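Local atomic coordinates of protein (thiaminase I) (Bacillus subtilis, PDB entry 3THI), a protein that catalyses, as a thiaminase I (EC 2.5.1.2), the breakdown of thiamin by transferring its pyrimidine part to another nucleophile in place of the thiazole. Residues A[14-19]-A[296-301]; A[23-28]-A[278-283]; A[60-65]-A[345-350]; A[282-285]-A[289-292]; A[316-319]-A[324-327]. One frame throughout, in Å; residues are numbered along the deposited sequence.

Contact 1: residues A[14-19]-A[296-301]; sequences PARFQA and RPQADG
Arg16 on helix 14-28 lies opposite Gln298 in the loop after helix 288-295, their CA atoms 7.0 Å apart, so a helix meets an irregular chain with one long side chain spanning the gap. That side chain is Arg16, whose terminal NH1 gives a hydrogen bond to Arg296 O at 3.1 Å. The donor stands well above the carbonyl plane, at a C=O...N angle of 94°, and thus meets the flank of the oxygen and not its end. NH1 also bonds Tyr303 O, and NE forms a salt bridge with Asp13, so several acceptors fix the rotation of the guanidinium. In the PBP-like fold expected of this family, the contact ties the first long helix to the chain that leaves helix 288-295 toward strand 308-309. Arg16 CG packs 3.7 Å from CG of Gln298, while Arg16 CD comes to 3.2 Å from Arg296 O, the oxygen that NH1 bonds. In Gln298, chi1 (-64°) sets CG beside the arginine, and the bend at chi2 turns the amide, whose NE2 bonds Gln293 O; its plane is almost perpendicular to the guanidinium. The guanidinium of Arg296 is engaged by salt bridges with Glu292 and Asp321.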
# COMPACT_ATOMS: atom_id res chain seq x y z
N PRO A 14 8.03 11.45 -1.13
CA PRO A 14 6.91 12.30 -0.68
C PRO A 14 6.95 13.70 -1.33
O PRO A 14 5.91 14.28 -1.64
CB PRO A 14 7.15 12.39 0.83
CG PRO A 14 7.89 11.14 1.15
CD PRO A 14 8.85 11.03 0.02
N ALA A 15 8.16 14.23 -1.51
CA ALA A 15 8.37 15.54 -2.10
C ALA A 15 7.77 15.64 -3.50
O ALA A 15 7.25 16.67 -3.88
CB ALA A 15 9.87 15.88 -2.14
N ARG A 16 7.87 14.55 -4.27
CA ARG A 16 7.33 14.54 -5.62
C ARG A 16 5.82 14.72 -5.57
O ARG A 16 5.25 15.37 -6.45
CB ARG A 16 7.70 13.25 -6.36
CG ARG A 16 8.90 13.42 -7.26
CD ARG A 16 9.07 12.25 -8.19
NE ARG A 16 10.08 11.33 -7.70
CZ ARG A 16 10.37 10.16 -8.27
NH1 ARG A 16 9.71 9.76 -9.36
NH2 ARG A 16 11.32 9.39 -7.75
N PHE A 17 5.20 14.17 -4.53
CA PHE A 17 3.76 14.33 -4.34
C PHE A 17 3.42 15.75 -3.93
O PHE A 17 2.54 16.37 -4.51
CB PHE A 17 3.21 13.32 -3.32
CG PHE A 17 2.78 12.03 -3.94
CD1 PHE A 17 3.71 11.03 -4.21
CD2 PHE A 17 1.45 11.82 -4.30
CE1 PHE A 17 3.32 9.85 -4.83
CE2 PHE A 17 1.06 10.66 -4.92
CZ PHE A 17 1.99 9.67 -5.19
N GLN A 18 4.15 16.29 -2.96
CA GLN A 18 3.94 17.66 -2.52
C GLN A 18 4.08 18.62 -3.70
O GLN A 18 3.20 19.44 -3.95
CB GLN A 18 4.93 18.04 -1.41
CG GLN A 18 4.92 19.52 -1.05
CD GLN A 18 5.62 19.84 0.26
OE1 GLN A 18 5.93 18.95 1.06
NE2 GLN A 18 5.86 21.12 0.50
N ALA A 19 5.16 18.47 -4.46
CA ALA A 19 5.39 19.33 -5.62
C ALA A 19 4.28 19.15 -6.65
O ALA A 19 3.75 20.13 -7.17
CB ALA A 19 6.74 19.03 -6.24
N ARG A 296 6.06 10.11 -11.84
CA ARG A 296 7.09 10.35 -12.84
C ARG A 296 8.33 10.98 -12.22
O ARG A 296 8.23 11.72 -11.25
CB ARG A 296 6.58 11.28 -13.96
CG ARG A 296 5.70 10.63 -15.01
CD ARG A 296 5.37 11.61 -16.13
NE ARG A 296 4.55 10.98 -17.17
CZ ARG A 296 5.02 10.24 -18.17
NH1 ARG A 296 6.32 10.03 -18.31
NH2 ARG A 296 4.17 9.66 -19.01
N PRO A 297 9.52 10.65 -12.76
CA PRO A 297 10.78 11.22 -12.25
C PRO A 297 10.76 12.73 -12.51
O PRO A 297 10.42 13.16 -13.61
CB PRO A 297 11.84 10.51 -13.09
CG PRO A 297 11.10 10.15 -14.35
CD PRO A 297 9.79 9.67 -13.82
N GLN A 298 11.05 13.53 -11.48
CA GLN A 298 11.01 14.99 -11.61
C GLN A 298 12.34 15.71 -11.71
O GLN A 298 12.39 16.93 -11.74
CB GLN A 298 10.17 15.60 -10.49
CG GLN A 298 8.70 15.20 -10.55
CD GLN A 298 8.06 15.40 -11.94
OE1 GLN A 298 8.68 15.95 -12.85
NE2 GLN A 298 6.83 14.96 -12.09
N ALA A 299 13.43 14.95 -11.75
CA ALA A 299 14.77 15.52 -11.84
C ALA A 299 15.69 14.45 -12.37
O ALA A 299 15.29 13.29 -12.49
CB ALA A 299 15.23 15.98 -10.46
N ASP A 300 16.92 14.84 -12.71
CA ASP A 300 17.89 13.91 -13.24
C ASP A 300 18.30 12.83 -12.24
O ASP A 300 18.58 13.10 -11.07
CB ASP A 300 19.14 14.65 -13.74
CG ASP A 300 18.91 15.34 -15.08
OD1 ASP A 300 18.96 14.65 -16.13
OD2 ASP A 300 18.68 16.56 -15.09
N GLY A 301 18.36 11.59 -12.73
CA GLY A 301 18.74 10.48 -11.87
C GLY A 301 17.57 9.78 -11.20
O GLY A 301 17.74 8.69 -10.67

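Contact 2: residues A[23-28]-A[278-283]; sequences DQWQRQ and AKKLAN
Trp25 of helix 14-28 lays its indole against Leu281 of helix 275-286 in a helix-helix packing of what is probably a PBP-like fold, beside strand 2-6, whose Leu3 touches both side chains. The axes of the two short segments approach to 10.4 Å and run at 132° to each other. Trp25 carries the contact. Its CG is anti to the backbone N (chi1 178°), which sends the indole across the gap to the other helix. There CD1 of Leu281 sits over one face of the six-membered ring, 4.0 Å from its centroid and offset toward the rim, a CH-pi contact in which the two side chains cross at about a right angle. The torsion of Leu281 (chi1 177°) swings its branched end to where CD1 can take this place. Leu281 CB makes a separate contact, 3.7 Å from Trp25 CZ3. The indole nitrogen NE1 bonds outward, to Val32 O. Lys280 passes the ring with its CB 4.1 Å from Trp25 CZ3, then runs on fully extended to a salt bridge between NZ and Glu29. The far rim of the indole reaches the backbone of the other helix itself, Trp25 CZ3 lying 3.4 Å from Leu281 CA.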
# COMPACT_ATOMS: atom_id res chain seq x y z
N ASP A 23 1.78 22.26 -7.71
CA ASP A 23 1.72 22.66 -9.10
C ASP A 23 0.31 22.53 -9.66
O ASP A 23 -0.23 23.49 -10.23
CB ASP A 23 2.70 21.84 -9.94
CG ASP A 23 2.76 22.29 -11.38
OD1 ASP A 23 2.53 23.49 -11.65
OD2 ASP A 23 3.05 21.44 -12.24
N GLN A 24 -0.30 21.36 -9.49
CA GLN A 24 -1.66 21.15 -9.99
C GLN A 24 -2.71 22.03 -9.29
O GLN A 24 -3.67 22.49 -9.93
CB GLN A 24 -2.05 19.68 -9.91
CG GLN A 24 -1.20 18.79 -10.79
CD GLN A 24 -1.40 19.08 -12.26
OE1 GLN A 24 -2.50 19.40 -12.70
NE2 GLN A 24 -0.33 18.95 -13.03
N TRP A 25 -2.52 22.29 -8.00
CA TRP A 25 -3.44 23.15 -7.25
C TRP A 25 -3.36 24.59 -7.76
O TRP A 25 -4.38 25.22 -8.02
CB TRP A 25 -3.11 23.13 -5.76
CG TRP A 25 -3.99 24.02 -4.92
CD1 TRP A 25 -3.59 25.08 -4.15
CD2 TRP A 25 -5.41 23.89 -4.71
NE1 TRP A 25 -4.66 25.61 -3.47
CE2 TRP A 25 -5.79 24.90 -3.79
CE3 TRP A 25 -6.39 23.03 -5.22
CZ2 TRP A 25 -7.11 25.05 -3.36
CZ3 TRP A 25 -7.70 23.19 -4.79
CH2 TRP A 25 -8.05 24.19 -3.87
N GLN A 26 -2.13 25.10 -7.90
CA GLN A 26 -1.89 26.46 -8.39
C GLN A 26 -2.46 26.74 -9.78
O GLN A 26 -2.79 27.89 -10.10
CB GLN A 26 -0.39 26.77 -8.40
CG GLN A 26 0.17 27.13 -7.04
CD GLN A 26 1.68 27.31 -7.06
OE1 GLN A 26 2.38 26.74 -7.91
NE2 GLN A 26 2.20 28.09 -6.11
N ARG A 27 -2.59 25.71 -10.60
CA ARG A 27 -3.11 25.87 -11.96
C ARG A 27 -4.57 26.31 -12.01
O ARG A 27 -4.98 27.05 -12.91
CB ARG A 27 -2.88 24.59 -12.78
CG ARG A 27 -1.40 24.27 -13.01
CD ARG A 27 -1.16 23.20 -14.07
NE ARG A 27 0.26 22.85 -14.16
CZ ARG A 27 0.74 21.74 -14.73
NH1 ARG A 27 -0.08 20.85 -15.26
NH2 ARG A 27 2.05 21.50 -14.73
N GLN A 28 -5.35 25.91 -11.00
CA GLN A 28 -6.76 26.25 -10.93
C GLN A 28 -7.13 27.13 -9.74
O GLN A 28 -8.12 27.84 -9.78
CB GLN A 28 -7.62 24.97 -10.97
CG GLN A 28 -6.99 23.74 -10.30
CD GLN A 28 -6.94 22.51 -11.22
OE1 GLN A 28 -6.19 22.47 -12.20
NE2 GLN A 28 -7.74 21.49 -10.90
N ALA A 278 -11.80 22.49 -0.10
CA ALA A 278 -11.14 21.28 0.38
C ALA A 278 -11.46 20.10 -0.53
O ALA A 278 -10.58 19.30 -0.85
CB ALA A 278 -11.56 20.98 1.81
N LYS A 279 -12.72 20.01 -0.97
CA LYS A 279 -13.14 18.93 -1.87
C LYS A 279 -12.42 19.10 -3.20
O LYS A 279 -12.02 18.13 -3.84
CB LYS A 279 -14.65 19.01 -2.11
CG LYS A 279 -15.52 18.40 -1.01
CD LYS A 279 -16.95 18.90 -1.19
CE LYS A 279 -17.96 18.05 -0.43
NZ LYS A 279 -17.75 18.01 1.02
N LYS A 280 -12.26 20.36 -3.60
CA LYS A 280 -11.59 20.69 -4.84
C LYS A 280 -10.13 20.23 -4.76
O LYS A 280 -9.60 19.65 -5.71
CB LYS A 280 -11.71 22.19 -5.08
CG LYS A 280 -11.55 22.60 -6.54
CD LYS A 280 -11.68 24.09 -6.74
CE LYS A 280 -11.59 24.44 -8.21
NZ LYS A 280 -11.59 25.91 -8.45
N LEU A 281 -9.49 20.49 -3.62
CA LEU A 281 -8.10 20.09 -3.39
C LEU A 281 -7.97 18.57 -3.34
O LEU A 281 -7.05 18.00 -3.93
CB LEU A 281 -7.59 20.71 -2.08
CG LEU A 281 -6.17 20.33 -1.66
CD1 LEU A 281 -5.15 20.76 -2.72
CD2 LEU A 281 -5.86 20.97 -0.33
N ALA A 282 -8.88 17.91 -2.63
CA ALA A 282 -8.87 16.45 -2.54
C ALA A 282 -8.90 15.85 -3.95
O ALA A 282 -8.16 14.93 -4.26
CB ALA A 282 -10.08 15.97 -1.74
N ASN A 283 -9.74 16.41 -4.81
CA ASN A 283 -9.86 15.95 -6.18
C ASN A 283 -8.57 16.15 -6.97
O ASN A 283 -8.17 15.26 -7.73
CB ASN A 283 -11.03 16.63 -6.87
CG ASN A 283 -12.31 15.83 -6.74
OD1 ASN A 283 -12.44 14.76 -7.34
ND2 ASN A 283 -13.23 16.32 -5.93

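Contact 3: residues A[60-65]-A[345-350]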
# COMPACT_ATOMS: atom_id res chain seq x y z
N LEU A 60 -9.95 4.01 7.65
CA LEU A 60 -11.15 4.69 7.14
C LEU A 60 -12.40 4.56 8.02
O LEU A 60 -13.02 5.56 8.36
CB LEU A 60 -11.49 4.25 5.71
CG LEU A 60 -12.62 5.05 5.06
CD1 LEU A 60 -12.19 6.52 4.96
CD2 LEU A 60 -12.97 4.49 3.69
N SER A 61 -12.76 3.32 8.36
CA SER A 61 -13.93 3.05 9.19
C SER A 61 -13.91 3.80 10.52
O SER A 61 -14.91 4.38 10.93
CB SER A 61 -14.07 1.54 9.42
OG SER A 61 -14.25 0.88 8.18
N HIS A 62 -12.75 3.80 11.17
CA HIS A 62 -12.56 4.51 12.42
C HIS A 62 -12.77 6.03 12.23
O HIS A 62 -13.53 6.65 12.96
CB HIS A 62 -11.15 4.26 12.96
CG HIS A 62 -10.78 5.13 14.12
ND1 HIS A 62 -9.59 5.82 14.18
CD2 HIS A 62 -11.47 5.47 15.23
CE1 HIS A 62 -9.57 6.56 15.28
NE2 HIS A 62 -10.70 6.36 15.93
N PHE A 63 -12.08 6.62 11.26
CA PHE A 63 -12.20 8.05 10.99
C PHE A 63 -13.63 8.45 10.67
O PHE A 63 -14.11 9.49 11.12
CB PHE A 63 -11.28 8.50 9.85
CG PHE A 63 -9.81 8.41 10.17
CD1 PHE A 63 -9.36 8.41 11.48
CD2 PHE A 63 -8.87 8.33 9.14
CE1 PHE A 63 -8.00 8.34 11.77
CE2 PHE A 63 -7.51 8.25 9.42
CZ PHE A 63 -7.07 8.26 10.74
N VAL A 64 -14.32 7.63 9.89
CA VAL A 64 -15.70 7.91 9.52
C VAL A 64 -16.64 7.85 10.71
O VAL A 64 -17.37 8.81 10.99
CB VAL A 64 -16.20 6.93 8.44
CG1 VAL A 64 -17.71 7.08 8.25
CG2 VAL A 64 -15.47 7.20 7.13
N ASP A 65 -16.62 6.73 11.43
CA ASP A 65 -17.50 6.55 12.58
C ASP A 65 -17.24 7.56 13.69
O ASP A 65 -18.13 7.85 14.49
CB ASP A 65 -17.40 5.13 13.14
CG ASP A 65 -17.90 4.07 12.17
OD1 ASP A 65 -18.44 4.41 11.08
OD2 ASP A 65 -17.77 2.88 12.50
N GLU A 345 -12.61 -0.16 15.40
CA GLU A 345 -11.80 -0.44 16.59
C GLU A 345 -10.40 -0.89 16.25
O GLU A 345 -9.69 -1.43 17.11
CB GLU A 345 -12.50 -1.47 17.47
CG GLU A 345 -13.93 -1.07 17.88
CD GLU A 345 -14.00 0.33 18.49
OE1 GLU A 345 -13.13 0.67 19.32
OE2 GLU A 345 -14.93 1.08 18.12
N VAL A 346 -9.97 -0.61 15.02
CA VAL A 346 -8.65 -1.00 14.54
C VAL A 346 -7.49 -0.67 15.49
O VAL A 346 -6.69 -1.55 15.81
CB VAL A 346 -8.36 -0.46 13.10
CG1 VAL A 346 -8.50 1.05 13.02
CG2 VAL A 346 -7.00 -0.93 12.61
N ARG A 347 -7.43 0.56 15.99
CA ARG A 347 -6.34 0.95 16.89
C ARG A 347 -6.22 0.07 18.14
O ARG A 347 -5.13 -0.36 18.48
CB ARG A 347 -6.42 2.43 17.28
CG ARG A 347 -6.26 3.37 16.10
CD ARG A 347 -5.85 4.77 16.56
NE ARG A 347 -5.94 5.78 15.51
CZ ARG A 347 -5.13 5.87 14.45
NH1 ARG A 347 -4.15 5.00 14.27
NH2 ARG A 347 -5.27 6.87 13.61
N THR A 348 -7.35 -0.25 18.77
CA THR A 348 -7.32 -1.09 19.96
C THR A 348 -6.92 -2.52 19.58
O THR A 348 -6.05 -3.11 20.22
CB THR A 348 -8.71 -1.11 20.70
OG1 THR A 348 -9.02 0.21 21.15
CG2 THR A 348 -8.66 -2.05 21.92
N TRP A 349 -7.52 -3.04 18.51
CA TRP A 349 -7.23 -4.38 18.04
C TRP A 349 -5.75 -4.53 17.68
O TRP A 349 -5.17 -5.60 17.84
CB TRP A 349 -8.09 -4.72 16.82
CG TRP A 349 -8.07 -6.19 16.47
CD1 TRP A 349 -8.95 -7.14 16.89
CD2 TRP A 349 -7.11 -6.87 15.64
NE1 TRP A 349 -8.61 -8.37 16.38
CE2 TRP A 349 -7.48 -8.23 15.61
CE3 TRP A 349 -5.97 -6.46 14.93
CZ2 TRP A 349 -6.76 -9.20 14.89
CZ3 TRP A 349 -5.25 -7.43 14.21
CH2 TRP A 349 -5.65 -8.77 14.20
N LEU A 350 -5.16 -3.46 17.16
CA LEU A 350 -3.75 -3.46 16.79
C LEU A 350 -2.86 -3.55 18.03
O LEU A 350 -1.84 -4.25 18.03
CB LEU A 350 -3.43 -2.21 15.97
CG LEU A 350 -3.10 -2.33 14.48
CD1 LEU A 350 -3.67 -3.58 13.87
CD2 LEU A 350 -3.60 -1.09 13.78
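Arg347 NH2 is gripped by a salt bridge to Asp45 OD1 and a hydrogen bond to Ser41 O while it also meets the ring edge of Phe63, at 3.6 Å from CE1. The nitrogen lies near the plane of that ring, so this is an edge contact and not a cation-pi stack; ring and guanidinium planes are 54° apart. Arg347 reaches this place with its chain extended from CG to NE. On the way it passes His62, whose CE1 comes within 3.7 Å of Arg347 NE. The imidazole, swung toward helix 346-353 with CG anti to the backbone N (chi1 170°), is turned nearly perpendicular to the guanidinium. Nearer the backbone, His62 CB rests against CG1 of Val346 at 4.2 Å. Replacing Arg347 by alanine is likely to cost Asp45 this salt bridge, leave Ser41 O without this donor and open a gap at the edge of Phe63. Glu345 occupies the N-cap position of helix 346-353, which on another side packs Trp349 onto helix 154-169. The contact is thus an interhelical one, short segments inclined at 134°, through which a late helix is laid against helix 60-65 at the periphery of a probably PBP-like fold.

Contact 4: residues A[282-285]-A[289-292]; sequences ANVM and DTVE
Thr290 and Val284 make the polar core of this contact. The hydroxyl OG1 of Thr290 donates to Val284 O at 2.7 Å, a short hydrogen bond from the first turn of helix 288-295 back to the last turn of helix 275-286. The donor sits above the carbonyl plane, 49° out of it, with a C=O...O angle of 130°. The torsion of Thr290 makes this possible: at chi1 -59° OG1 lies anti to the carbonyl carbon, beside the backbone N. Thr290 CB also comes close, 3.1 Å from Val284 O. Ser287, between the two helices, brings its OG to both Val284 O and Thr290 OG1; as the two hydroxyls have only two protons for three O...O contacts, the Ser287 bonds must be alternatives or bifurcated.

Van der Waals contacts of methyls with oxygens surround this group. Val284 CG1 touches Thr290 OG1 at 3.6 Å, the two side chains crossing at about a right angle. The methyl CG2 of Thr290 and CG2 of Val291 both approach Met285 O, each at 3.9 Å. Met285 takes part through its backbone; its side chain reaches Val21 and Val266. Gln24 of helix 14-28 touches both Val284 and Thr290, and Val291 packs on Gln102 and Val314.

The pair are two consecutive helices joined by a short turn, buried in the fold. The chemistry implies that the buried Val284 carbonyl, near the end of its helix, has a side-chain hydroxyl of the next helix as donor, which ties the two helix ends together.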
# COMPACT_ATOMS: atom_id res chain seq x y z
N ALA A 282 -8.88 17.91 -2.63
CA ALA A 282 -8.87 16.45 -2.54
C ALA A 282 -8.90 15.85 -3.95
O ALA A 282 -8.16 14.93 -4.26
CB ALA A 282 -10.08 15.97 -1.74
N ASN A 283 -9.74 16.41 -4.81
CA ASN A 283 -9.86 15.95 -6.18
C ASN A 283 -8.57 16.15 -6.97
O ASN A 283 -8.17 15.26 -7.73
CB ASN A 283 -11.03 16.63 -6.87
CG ASN A 283 -12.31 15.83 -6.74
OD1 ASN A 283 -12.44 14.76 -7.34
ND2 ASN A 283 -13.23 16.32 -5.93
N VAL A 284 -7.95 17.32 -6.81
CA VAL A 284 -6.69 17.62 -7.49
C VAL A 284 -5.64 16.61 -7.01
O VAL A 284 -4.98 15.97 -7.82
CB VAL A 284 -6.20 19.07 -7.16
CG1 VAL A 284 -4.75 19.25 -7.59
CG2 VAL A 284 -7.07 20.11 -7.86
N MET A 285 -5.55 16.41 -5.70
CA MET A 285 -4.59 15.47 -5.14
C MET A 285 -4.78 14.06 -5.66
O MET A 285 -3.82 13.31 -5.76
CB MET A 285 -4.67 15.48 -3.63
CG MET A 285 -4.27 16.80 -3.02
SD MET A 285 -4.46 16.80 -1.24
CE MET A 285 -3.12 15.74 -0.80
N ASP A 289 -3.75 13.73 -13.44
CA ASP A 289 -2.63 14.63 -13.74
C ASP A 289 -1.63 14.69 -12.59
O ASP A 289 -0.42 14.54 -12.80
CB ASP A 289 -3.14 16.04 -14.04
CG ASP A 289 -3.65 16.20 -15.46
OD1 ASP A 289 -3.78 15.20 -16.19
OD2 ASP A 289 -3.93 17.35 -15.85
N THR A 290 -2.13 14.92 -11.38
CA THR A 290 -1.30 15.02 -10.19
C THR A 290 -0.56 13.73 -9.89
O THR A 290 0.66 13.75 -9.68
CB THR A 290 -2.14 15.39 -8.95
OG1 THR A 290 -2.80 16.64 -9.17
CG2 THR A 290 -1.25 15.51 -7.73
N VAL A 291 -1.29 12.61 -9.86
CA VAL A 291 -0.68 11.32 -9.56
C VAL A 291 0.36 10.93 -10.61
O VAL A 291 1.44 10.42 -10.26
CB VAL A 291 -1.74 10.20 -9.38
CG1 VAL A 291 -1.08 8.82 -9.33
CG2 VAL A 291 -2.49 10.42 -8.07
N GLU A 292 0.09 11.21 -11.88
CA GLU A 292 1.05 10.90 -12.92
C GLU A 292 2.34 11.70 -12.71
O GLU A 292 3.44 11.16 -12.84
CB GLU A 292 0.47 11.22 -14.29
CG GLU A 292 1.35 10.74 -15.45
CD GLU A 292 0.96 11.35 -16.78
OE1 GLU A 292 -0.15 11.92 -16.90
OE2 GLU A 292 1.78 11.26 -17.71

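Contact 5: residues A[316-319]-A[324-327]; sequences EALM and IYSE
Leu318 points a methyl straight at the ring of Tyr325: CD1 lies over the centre of one face, 3.5 Å from the centroid and only 9° off the ring normal. This is a CH-pi contact of nearly ideal centring, since all six ring carbons fall between 3.6 and 4.0 Å of CD1. Leu318 CB adds to it from nearer the backbone, 3.9 Å from Tyr325 CG; CB thus meets the ring near its base while CD1 sits over its centre, the side chains crossing obliquely. With CG anti to its carbonyl carbon (chi1 -71°), Leu318 carries CD1 over the ring, while its CD2 packs toward Arg296 and Glu292. Tyr306 meets the tyrosine too, the two rings inclined at only about 20°, and the hydroxyl OH is hydrogen-bonded to Leu307 O.

Met319 places CG between the backbone N and the carbonyl carbon. Its CB is 3.9 Å from Ser326 N, and SD runs on past the serine, 4.1 Å from Ser326 OG. Met319 CB also meets Tyr325 CB at 4.3 Å.

These contacts join helices 312-318 and 324-332, two successive helices linked by a short loop, with Leu295 of helix 288-295 touching both Leu318 and Tyr325. With alanine in place of Tyr325, the ring facing Leu318 CD1 is gone, which is likely to open a gap there and leave Leu307 O without this partner. The contact is mainly apolar, and the buried tyrosine's polar end bonds a backbone carbonyl.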
# COMPACT_ATOMS: atom_id res chain seq x y z
N GLU A 316 -2.54 4.38 -18.34
CA GLU A 316 -2.56 4.62 -19.77
C GLU A 316 -1.41 5.55 -20.14
O GLU A 316 -0.61 5.25 -21.02
CB GLU A 316 -3.91 5.23 -20.16
CG GLU A 316 -5.13 4.34 -19.78
CD GLU A 316 -6.50 5.03 -19.91
OE1 GLU A 316 -6.55 6.26 -20.13
OE2 GLU A 316 -7.54 4.34 -19.78
N ALA A 317 -1.27 6.65 -19.39
CA ALA A 317 -0.23 7.65 -19.63
C ALA A 317 1.19 7.22 -19.29
O ALA A 317 2.14 7.63 -19.97
CB ALA A 317 -0.58 8.93 -18.90
N LEU A 318 1.36 6.41 -18.25
CA LEU A 318 2.69 5.98 -17.83
C LEU A 318 3.32 4.86 -18.63
O LEU A 318 4.52 4.90 -18.90
CB LEU A 318 2.70 5.60 -16.35
CG LEU A 318 2.57 6.72 -15.32
CD1 LEU A 318 2.52 6.11 -13.93
CD2 LEU A 318 3.74 7.68 -15.43
N MET A 319 2.53 3.87 -19.02
CA MET A 319 3.06 2.70 -19.73
C MET A 319 3.81 2.91 -21.04
O MET A 319 4.59 2.05 -21.46
CB MET A 319 1.98 1.62 -19.90
CG MET A 319 0.85 1.97 -20.84
SD MET A 319 -0.19 0.53 -21.14
CE MET A 319 -1.24 0.52 -19.65
N ILE A 324 6.70 -1.16 -17.42
CA ILE A 324 6.42 -1.88 -16.19
C ILE A 324 4.96 -1.59 -15.77
O ILE A 324 4.26 -2.48 -15.28
CB ILE A 324 7.38 -1.46 -15.04
CG1 ILE A 324 8.76 -2.10 -15.24
CG2 ILE A 324 6.82 -1.86 -13.69
CD1 ILE A 324 9.80 -1.63 -14.27
N TYR A 325 4.51 -0.36 -16.00
CA TYR A 325 3.15 0.04 -15.66
C TYR A 325 2.06 -0.70 -16.43
O TYR A 325 0.88 -0.62 -16.08
CB TYR A 325 3.00 1.55 -15.77
CG TYR A 325 3.36 2.24 -14.48
CD1 TYR A 325 2.43 2.32 -13.43
CD2 TYR A 325 4.63 2.78 -14.28
CE1 TYR A 325 2.76 2.92 -12.22
CE2 TYR A 325 4.98 3.38 -13.07
CZ TYR A 325 4.04 3.45 -12.05
OH TYR A 325 4.34 4.10 -10.88
N SER A 326 2.45 -1.41 -17.49
CA SER A 326 1.51 -2.18 -18.29
C SER A 326 1.19 -3.43 -17.46
O SER A 326 0.02 -3.78 -17.25
CB SER A 326 2.16 -2.56 -19.62
OG SER A 326 1.24 -3.23 -20.47
N GLU A 327 2.23 -4.05 -16.91
CA GLU A 327 2.07 -5.23 -16.08
C GLU A 327 1.34 -4.88 -14.77
O GLU A 327 0.48 -5.62 -14.31
CB GLU A 327 3.44 -5.82 -15.79
CG GLU A 327 3.39 -7.22 -15.20
CD GLU A 327 4.75 -7.87 -15.10
OE1 GLU A 327 5.73 -7.35 -15.71
OE2 GLU A 327 4.84 -8.90 -14.41

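How the contacts relate
Contact 4 is the most buried of the five, and its hydroxyl-to-carbonyl chemistry fits a buried corner; the others lie partly at the surface. Contacts 1 and 2 use the two ends of helix 14-28, contact 1 with a guanidinium reaching a loop, contact 2 with an indole on a helix. Contacts 2 and 4 share helix 275-286 and touch through Gln24, next to Thr290 and Val284. Contact 5 meets contact 1 through Arg296, which packs on Leu318, and contact 4 through Glu292. Contact 3 stands apart, its centre about 34 Å from that of contact 5; there an arginine of one helix meets rings of another while its salt bridge goes to Asp45 in a loop.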